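Local coordinates for uncharacterized conserved protein (Idiomarina loihiensis, PDB 2QSD), which is of unknown function and belongs to the DUF1543 family, with two DUF1543 regions in a chain rich in beta strand, at residues H103-V108 against Q166-D171. Sequence-based numbering, arbitrary orientation.
Sequences HDFTVV and QPLVPD
Leu-168 holds its CG anti to the backbone N (chi1 -168°), and this sends its isobutyl end onto the strand residues Phe-105, Thr-106 and Val-107. Phe-105 has its CG between its own backbone N and carbonyl carbon (chi1 66°), which brings the ring round toward the leucine. CD2 of Leu-168 does most of the touching. It lies 3.8 Å from CA of Thr-106 and 3.8 Å from N of Val-107, so the methyl rests on the strand backbone itself. The same CD2 is 4.1 Å from CE2 of Phe-105, meeting the ring obliquely. The side chains of Phe-105 and Leu-168 cross at about a right angle. The second branch, CD1 of Leu-168, is 4.5 Å from CG2 of Val-107, a looser touch. Leu-168 is the centre of an inverse gamma turn, in which a weak hydrogen bond runs from N of Val-169 to O of Pro-167 (2.9 Å). This tight bend presents the leucine to strand 105-110, an outermost strand, within this chain, of a three-stranded antiparallel sheet. Phe-105 and Val-107 also pack on Leu-12 of strand 9-17. OG1 of Thr-106 is hydrogen-bonded to OE1 of Gln-123. No hydrogen bond links 103-108 to 166-171. The contact rests on the methyls of one leucine, which join the loop before strand 172-173 to this sheet by van der Waals packing.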
loop_
_atom_site.group_PDB
_atom_site.type_symbol
_atom_site.label_atom_id
_atom_site.label_comp_id
_atom_site.label_asym_id
_atom_site.label_seq_id
_atom_site.Cartn_x
_atom_site.Cartn_y
_atom_site.Cartn_z
ATOM N N HIS A 103 3.813 -11.225 5.453
ATOM C CA HIS A 103 2.725 -11.744 6.282
ATOM C C HIS A 103 1.362 -11.598 5.601
ATOM O O HIS A 103 0.475 -12.436 5.789
ATOM C CB HIS A 103 2.730 -11.044 7.648
ATOM C CG HIS A 103 1.867 -11.704 8.683
ATOM N ND1 HIS A 103 1.001 -10.997 9.490
ATOM C CD2 HIS A 103 1.742 -13.003 9.049
ATOM C CE1 HIS A 103 0.381 -11.830 10.306
ATOM N NE2 HIS A 103 0.810 -13.053 10.058
ATOM N N ASP A 104 1.213 -10.546 4.798
ATOM C CA ASP A 104 -0.055 -10.235 4.128
ATOM C C ASP A 104 -0.363 -11.081 2.879
ATOM O O ASP A 104 -1.421 -10.915 2.264
ATOM C CB ASP A 104 -0.143 -8.732 3.797
ATOM C CG ASP A 104 1.006 -8.247 2.916
ATOM O OD1 ASP A 104 2.181 -8.366 3.329
ATOM O OD2 ASP A 104 0.731 -7.726 1.813
ATOM N N PHE A 105 0.556 -11.972 2.505
ATOM C CA PHE A 105 0.363 -12.851 1.347
ATOM C C PHE A 105 1.141 -14.155 1.466
ATOM O O PHE A 105 1.971 -14.313 2.366
ATOM C CB PHE A 105 0.737 -12.135 0.036
ATOM C CG PHE A 105 2.198 -11.799 -0.089
ATOM C CD1 PHE A 105 2.654 -10.527 0.232
ATOM C CD2 PHE A 105 3.118 -12.746 -0.540
ATOM C CE1 PHE A 105 3.997 -10.208 0.117
ATOM C CE2 PHE A 105 4.457 -12.438 -0.655
ATOM C CZ PHE A 105 4.896 -11.164 -0.335
ATOM N N THR A 106 0.877 -15.070 0.533
ATOM C CA THR A 106 1.664 -16.296 0.382
ATOM C C THR A 106 1.698 -16.790 -1.070
ATOM O O THR A 106 0.954 -16.304 -1.925
ATOM C CB THR A 106 1.171 -17.432 1.318
ATOM O OG1 THR A 106 2.132 -18.496 1.329
ATOM C CG2 THR A 106 -0.170 -17.978 0.862
ATOM N N VAL A 107 2.590 -17.743 -1.332
ATOM C CA VAL A 107 2.624 -18.469 -2.593
ATOM C C VAL A 107 2.425 -19.947 -2.275
ATOM O O VAL A 107 3.056 -20.479 -1.362
ATOM C CB VAL A 107 3.951 -18.241 -3.363
ATOM C CG1 VAL A 107 3.962 -19.020 -4.676
ATOM C CG2 VAL A 107 4.170 -16.749 -3.648
ATOM N N VAL A 108 1.518 -20.594 -3.003
ATOM C CA VAL A 108 1.220 -22.020 -2.817
ATOM C C VAL A 108 1.181 -22.761 -4.152
ATOM O O VAL A 108 1.093 -22.142 -5.217
ATOM C CB VAL A 108 -0.139 -22.272 -2.079
ATOM C CG1 VAL A 108 -0.105 -21.777 -0.630
ATOM C CG2 VAL A 108 -1.324 -21.674 -2.853
ATOM N N GLN A 166 11.474 -23.837 1.235
ATOM C CA GLN A 166 12.100 -22.524 1.224
ATOM C C GLN A 166 11.194 -21.551 1.978
ATOM O O GLN A 166 10.021 -21.399 1.625
ATOM C CB GLN A 166 12.346 -22.041 -0.208
ATOM C CG GLN A 166 12.849 -20.600 -0.287
ATOM C CD GLN A 166 12.963 -20.039 -1.703
ATOM O OE1 GLN A 166 12.590 -20.678 -2.689
ATOM N NE2 GLN A 166 13.489 -18.828 -1.800
ATOM N N PRO A 167 11.731 -20.898 3.026
ATOM C CA PRO A 167 10.937 -19.914 3.763
ATOM C C PRO A 167 10.660 -18.676 2.910
ATOM O O PRO A 167 11.574 -18.121 2.296
ATOM C CB PRO A 167 11.816 -19.570 4.968
ATOM C CG PRO A 167 13.207 -19.942 4.567
ATOM C CD PRO A 167 13.097 -21.046 3.566
ATOM N N LEU A 168 9.395 -18.273 2.849
ATOM C CA LEU A 168 9.007 -17.103 2.077
ATOM C C LEU A 168 9.315 -15.832 2.880
ATOM O O LEU A 168 8.433 -15.239 3.499
ATOM C CB LEU A 168 7.530 -17.191 1.680
ATOM C CG LEU A 168 7.017 -16.205 0.628
ATOM C CD1 LEU A 168 7.557 -16.523 -0.754
ATOM C CD2 LEU A 168 5.504 -16.203 0.616
ATOM N N VAL A 169 10.593 -15.457 2.885
ATOM C CA VAL A 169 11.108 -14.293 3.608
ATOM C C VAL A 169 12.092 -13.565 2.673
ATOM O O VAL A 169 12.629 -14.182 1.757
ATOM C CB VAL A 169 11.801 -14.684 4.975
ATOM C CG1 VAL A 169 10.807 -15.316 5.954
ATOM C CG2 VAL A 169 13.016 -15.581 4.769
ATOM N N PRO A 170 12.326 -12.254 2.884
ATOM C CA PRO A 170 13.207 -11.559 1.939
ATOM C C PRO A 170 14.667 -12.014 1.993
ATOM O O PRO A 170 15.174 -12.355 3.064
ATOM C CB PRO A 170 13.114 -10.093 2.382
ATOM C CG PRO A 170 11.912 -10.015 3.281
ATOM C CD PRO A 170 11.829 -11.342 3.934
ATOM N N ASP A 171 15.320 -12.031 0.834
ATOM C CA ASP A 171 16.769 -12.151 0.762
ATOM C C ASP A 171 17.387 -10.836 1.248
ATOM O O ASP A 171 18.442 -10.822 1.877
ATOM C CB ASP A 171 17.219 -12.427 -0.681
ATOM C CG ASP A 171 16.782 -13.792 -1.190
ATOM O OD1 ASP A 171 16.439 -14.666 -0.362
ATOM O OD2 ASP A 171 16.790 -13.995 -2.425
#